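Local coordinates for protein transcriptional regulator, TetR family (Legionella pneumophila subsp. pneumophila str. Philadelphia 1, PDB 3ON4) that probably binds DNA as a TetR-type transcriptional regulator, using an N-terminal helix-turn-helix motif and pairing through its C-terminal helices, at the interface of chains A and B. Sequence-based numbering; all coordinates share one arbitrary frame. Chains: chain A/B, Transcriptional regulator, TetR family.

Contact 1: the interface of chains A and B. Residues chain A 181, 184-185; chain B 154, 158, 185.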
loop_
_atom_site.group_PDB
_atom_site.type_symbol
_atom_site.label_atom_id
_atom_site.label_comp_id
_atom_site.label_asym_id
_atom_site.label_seq_id
_atom_site.Cartn_x
_atom_site.Cartn_y
_atom_site.Cartn_z
ATOM N N GLY A 181 -0.754 -15.779 -4.257
ATOM C CA GLY A 181 -1.019 -15.874 -2.824
ATOM C C GLY A 181 -2.376 -15.348 -2.404
ATOM O O GLY A 181 -3.007 -15.901 -1.496
ATOM N N HIS A 184 -4.749 -18.001 -3.676
ATOM C CA HIS A 184 -4.646 -19.145 -2.766
ATOM C C HIS A 184 -5.429 -18.905 -1.473
ATOM O O HIS A 184 -6.127 -19.784 -1.007
ATOM C CB HIS A 184 -3.187 -19.447 -2.382
ATOM C CG HIS A 184 -2.359 -20.031 -3.488
ATOM N ND1 HIS A 184 -2.839 -20.990 -4.357
ATOM C CD2 HIS A 184 -1.069 -19.814 -3.845
ATOM C CE1 HIS A 184 -1.886 -21.325 -5.213
ATOM N NE2 HIS A 184 -0.802 -20.626 -4.923
ATOM N N PHE A 185 -5.298 -17.715 -0.884
ATOM C CA PHE A 185 -6.037 -17.402 0.339
ATOM C C PHE A 185 -7.549 -17.519 0.111
ATOM O O PHE A 185 -8.279 -18.094 0.929
ATOM C CB PHE A 185 -5.696 -16.002 0.850
ATOM C CG PHE A 185 -6.560 -15.543 2.006
ATOM C CD1 PHE A 185 -6.238 -15.884 3.305
ATOM C CD2 PHE A 185 -7.678 -14.750 1.788
ATOM C CE1 PHE A 185 -7.030 -15.469 4.376
ATOM C CE2 PHE A 185 -8.454 -14.307 2.849
ATOM C CZ PHE A 185 -8.132 -14.676 4.147
ATOM N N SER B 154 5.881 -19.052 -0.187
ATOM C CA SER B 154 4.508 -18.621 -0.487
ATOM C C SER B 154 3.828 -18.000 0.740
ATOM O O SER B 154 3.197 -16.948 0.647
ATOM C CB SER B 154 3.659 -19.801 -0.987
ATOM O OG SER B 154 2.354 -19.338 -1.317
ATOM N N GLN B 158 2.536 -14.182 1.570
ATOM C CA GLN B 158 1.183 -13.876 2.038
ATOM C C GLN B 158 1.195 -13.037 3.302
ATOM O O GLN B 158 0.431 -12.090 3.423
ATOM C CB GLN B 158 0.356 -15.131 2.291
ATOM C CG GLN B 158 -0.093 -15.881 1.041
ATOM C CD GLN B 158 -0.841 -17.149 1.377
ATOM O OE1 GLN B 158 -0.387 -17.953 2.187
ATOM N NE2 GLN B 158 -2.003 -17.335 0.764
ATOM N N PHE B 185 -5.030 -14.358 10.766
ATOM C CA PHE B 185 -4.424 -15.146 9.698
ATOM C C PHE B 185 -3.181 -15.915 10.173
ATOM O O PHE B 185 -3.008 -17.122 9.875
ATOM C CB PHE B 185 -4.055 -14.248 8.509
ATOM C CG PHE B 185 -3.333 -14.970 7.414
ATOM C CD1 PHE B 185 -4.016 -15.768 6.526
ATOM C CD2 PHE B 185 -1.965 -14.868 7.277
ATOM C CE1 PHE B 185 -3.338 -16.451 5.501
ATOM C CE2 PHE B 185 -1.294 -15.544 6.243
ATOM C CZ PHE B 185 -1.978 -16.323 5.368
#
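In this TetR-family regulator, the C-terminal helix 177-189 of chain A meets helix 149-173 and the partner's own helix 177-189, so that A:Gly181 touches B:Gln158 while A:Phe185 touches B:Phe185. These helices belong to the C-terminal part of the protein, through which TetR-type regulators commonly dimerise. The polar element is a hydrogen bond from the side-chain amide NE2 of B:Gln158 to the main-chain O of A:Gly181, 2.9 Å long and fairly straight at 160°. The donor approaches the carbonyl from the side, with C=O...N at 129°, and stands somewhat off the carbonyl plane, whereas the acceptor lies close to the plane of the amide. The same A:Gly181 O is 3.0 Å from A:Phe185 N, the spacing expected four residues on in a helix, so the glutamine probably shares the carbonyl with the helix's own i to i+4 pairing. B:Gln158 gets there with CG beside its own backbone N (chi1 -72°) and an extended chain beyond; its CG passes 4.0 Å from A:Gly181 CA, an approach eased by the absence of a side chain there. The other end of the amide, OE1 of B:Gln158, sits in plane at the edge of the B:Phe185 ring, 3.9 Å from CZ, where the polarity of the ring hydrogens would suit an oxygen. Across the two-fold, the phenylalanines slide past each other in opposite directions and meet along their CD1-CE1 edges. Both reciprocal pairs, A:Phe185 CD1 to B:Phe185 CE1 and A:Phe185 CE1 to B:Phe185 CD1, measure 3.7 Å. The ring planes are steeply inclined to each other, which rules out a parallel stack. On the flank, CB of A:His184 packs 4.0 Å from NE2 of B:Gln158, and B:Ser154 lies peripherally, its OG 4.3 Å from CD2 of the A:His184 imidazole.

Contact 2: the interface of chains A and B. Residues chain A 131, 135, 157, 160-161, 164; chain B 162, 165-166, 169, 178.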
loop_
_atom_site.group_PDB
_atom_site.type_symbol
_atom_site.label_atom_id
_atom_site.label_comp_id
_atom_site.label_asym_id
_atom_site.label_seq_id
_atom_site.Cartn_x
_atom_site.Cartn_y
_atom_site.Cartn_z
ATOM N N PHE A 131 -13.142 2.298 -0.456
ATOM C CA PHE A 131 -12.955 1.101 0.356
ATOM C C PHE A 131 -14.241 0.617 1.030
ATOM O O PHE A 131 -14.495 -0.586 1.082
ATOM C CB PHE A 131 -11.803 1.286 1.341
ATOM C CG PHE A 131 -10.464 1.235 0.651
ATOM C CD1 PHE A 131 -10.027 0.048 0.083
ATOM C CD2 PHE A 131 -9.696 2.381 0.480
ATOM C CE1 PHE A 131 -8.829 -0.005 -0.613
ATOM C CE2 PHE A 131 -8.500 2.324 -0.201
ATOM C CZ PHE A 131 -8.067 1.137 -0.753
ATOM N N ILE A 135 -15.630 -3.149 0.636
ATOM C CA ILE A 135 -15.819 -3.944 1.844
ATOM C C ILE A 135 -17.284 -4.367 2.015
ATOM O O ILE A 135 -17.572 -5.555 2.249
ATOM C CB ILE A 135 -15.279 -3.179 3.066
ATOM C CG1 ILE A 135 -13.745 -3.076 2.944
ATOM C CG2 ILE A 135 -15.750 -3.812 4.386
ATOM C CD1 ILE A 135 -13.140 -2.069 3.846
ATOM N N LYS A 157 -12.430 -7.763 5.140
ATOM C CA LYS A 157 -11.265 -6.916 5.427
ATOM C C LYS A 157 -9.926 -7.621 5.198
ATOM O O LYS A 157 -8.985 -6.981 4.754
ATOM C CB LYS A 157 -11.363 -6.318 6.832
ATOM C CG LYS A 157 -12.539 -5.309 6.923
ATOM C CD LYS A 157 -12.735 -4.725 8.276
ATOM C CE LYS A 157 -13.880 -3.706 8.237
ATOM N NZ LYS A 157 -14.387 -3.305 9.570
ATOM N N ILE A 160 -9.454 -7.649 1.229
ATOM C CA ILE A 160 -9.037 -6.385 0.598
ATOM C C ILE A 160 -7.635 -5.999 1.058
ATOM O O ILE A 160 -6.877 -5.431 0.277
ATOM C CB ILE A 160 -10.086 -5.215 0.757
ATOM C CG1 ILE A 160 -9.729 -3.995 -0.140
ATOM C CG2 ILE A 160 -10.238 -4.792 2.181
ATOM C CD1 ILE A 160 -9.373 -4.300 -1.624
ATOM N N SER A 161 -7.283 -6.309 2.305
ATOM C CA SER A 161 -5.917 -6.068 2.782
ATOM C C SER A 161 -4.919 -6.873 1.952
ATOM O O SER A 161 -3.875 -6.353 1.524
ATOM C CB SER A 161 -5.780 -6.435 4.259
ATOM O OG SER A 161 -6.682 -5.667 5.042
ATOM N N GLU A 164 -4.603 -5.489 -1.640
ATOM C CA GLU A 164 -3.815 -4.255 -1.685
ATOM C C GLU A 164 -2.321 -4.545 -1.485
ATOM O O GLU A 164 -1.465 -4.102 -2.267
ATOM C CB GLU A 164 -4.326 -3.224 -0.682
ATOM C CG GLU A 164 -5.744 -2.702 -0.982
ATOM C CD GLU A 164 -5.861 -1.942 -2.278
ATOM O OE1 GLU A 164 -4.861 -1.360 -2.729
ATOM O OE2 GLU A 164 -6.977 -1.877 -2.846
ATOM N N LEU B 162 -0.276 -9.291 3.579
ATOM C CA LEU B 162 -1.370 -8.976 4.493
ATOM C C LEU B 162 -0.982 -7.902 5.504
ATOM O O LEU B 162 -1.792 -7.023 5.837
ATOM C CB LEU B 162 -1.843 -10.245 5.216
ATOM C CG LEU B 162 -3.132 -10.152 6.036
ATOM C CD1 LEU B 162 -4.335 -9.707 5.218
ATOM C CD2 LEU B 162 -3.421 -11.499 6.738
ATOM N N GLY B 165 -0.988 -4.499 3.551
ATOM C CA GLY B 165 -2.361 -4.090 3.264
ATOM C C GLY B 165 -3.174 -3.728 4.503
ATOM O O GLY B 165 -3.948 -2.777 4.485
ATOM N N GLY B 166 -2.999 -4.485 5.580
ATOM C CA GLY B 166 -3.691 -4.257 6.847
ATOM C C GLY B 166 -3.301 -2.920 7.467
ATOM O O GLY B 166 -4.143 -2.155 7.928
ATOM N N LEU B 169 -4.782 0.128 5.350
ATOM C CA LEU B 169 -6.185 0.416 5.555
ATOM C C LEU B 169 -6.530 0.754 6.999
ATOM O O LEU B 169 -7.417 1.582 7.233
ATOM C CB LEU B 169 -7.043 -0.757 5.022
ATOM C CG LEU B 169 -6.753 -1.142 3.559
ATOM C CD1 LEU B 169 -7.556 -2.353 3.125
ATOM C CD2 LEU B 169 -6.971 0.064 2.597
ATOM N N PHE B 178 -8.729 -4.359 10.845
ATOM C CA PHE B 178 -7.810 -4.657 9.747
ATOM C C PHE B 178 -6.544 -5.334 10.279
ATOM O O PHE B 178 -6.037 -6.298 9.684
ATOM C CB PHE B 178 -7.416 -3.404 8.986
ATOM C CG PHE B 178 -8.502 -2.865 8.086
ATOM C CD1 PHE B 178 -8.805 -3.481 6.884
ATOM C CD2 PHE B 178 -9.224 -1.753 8.456
ATOM C CE1 PHE B 178 -9.815 -2.991 6.084
ATOM C CE2 PHE B 178 -10.220 -1.227 7.638
ATOM C CZ PHE B 178 -10.511 -1.846 6.449
HETATM O O HOH W 1 -7.224 -7.447 7.601
#
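Two copies of helix 149-173 run steeply across each other, close to perpendicular, and come so near that the main-chain O of A:Ser161 lies 3.2 Å from CA of B:Gly165. In this part of the TetR-family C-terminal helical interface, B:Gly165 and B:Gly166 offer bare backbone to the serine, while CD1 of B:Leu162 meets A:Ser161 CB. The hydroxyl OG of A:Ser161, set beside its own backbone N (chi1 -59°), is turned back to hydrogen-bond A:Lys157 O within its helix at 2.7 Å. A water links this hydroxyl to the partner: it is 3.2 Å from A:Ser161 OG and 2.7 Å from B:Phe178 O.

B:Leu169 divides its two methyls between different targets. CD2 stands over the centre of the A:Phe131 ring, 3.7 Å from the centroid, as a CH-pi contact, and CD1 packs 3.7 Å from CG2 of A:Ile160; in both pairs the side chains cross at about a right angle. The carboxylate carbon CD of A:Glu164 borders the same A:Phe131 ring in its plane, from within chain A.

The B:Phe178 ring is layered between the two chains. CB of its own B:Leu169 is centred over one face, and the extended aliphatic stem of A:Lys157 crosses the opposite face toward the rim, with CG 3.7 Å from B:Phe178 CE1. At the tip, CD1 of A:Ile135 meets B:Phe178 CZ at 3.7 Å, in the ring plane, so that this ring is braced on both faces and at its tip.

The C-alpha centres of contact 1 and contact 2 lie about 14 Å apart, and both draw on helices 149-173 and 177-189. In contact 1 chain A contributes helix 177-189; in contact 2 it contributes helix 149-173 together with helix 121-144, while chain B brings both C-terminal helices to each. No residue position takes part in both. Two-fold symmetry repeats each contact with the chains exchanged, and the paired phenylalanines of contact 1 face their own equivalents. Both patches belong to one two-fold interface and join apolar packing to a polar link, direct or water-mediated, consistent with the dimers usual for TetR-type regulators.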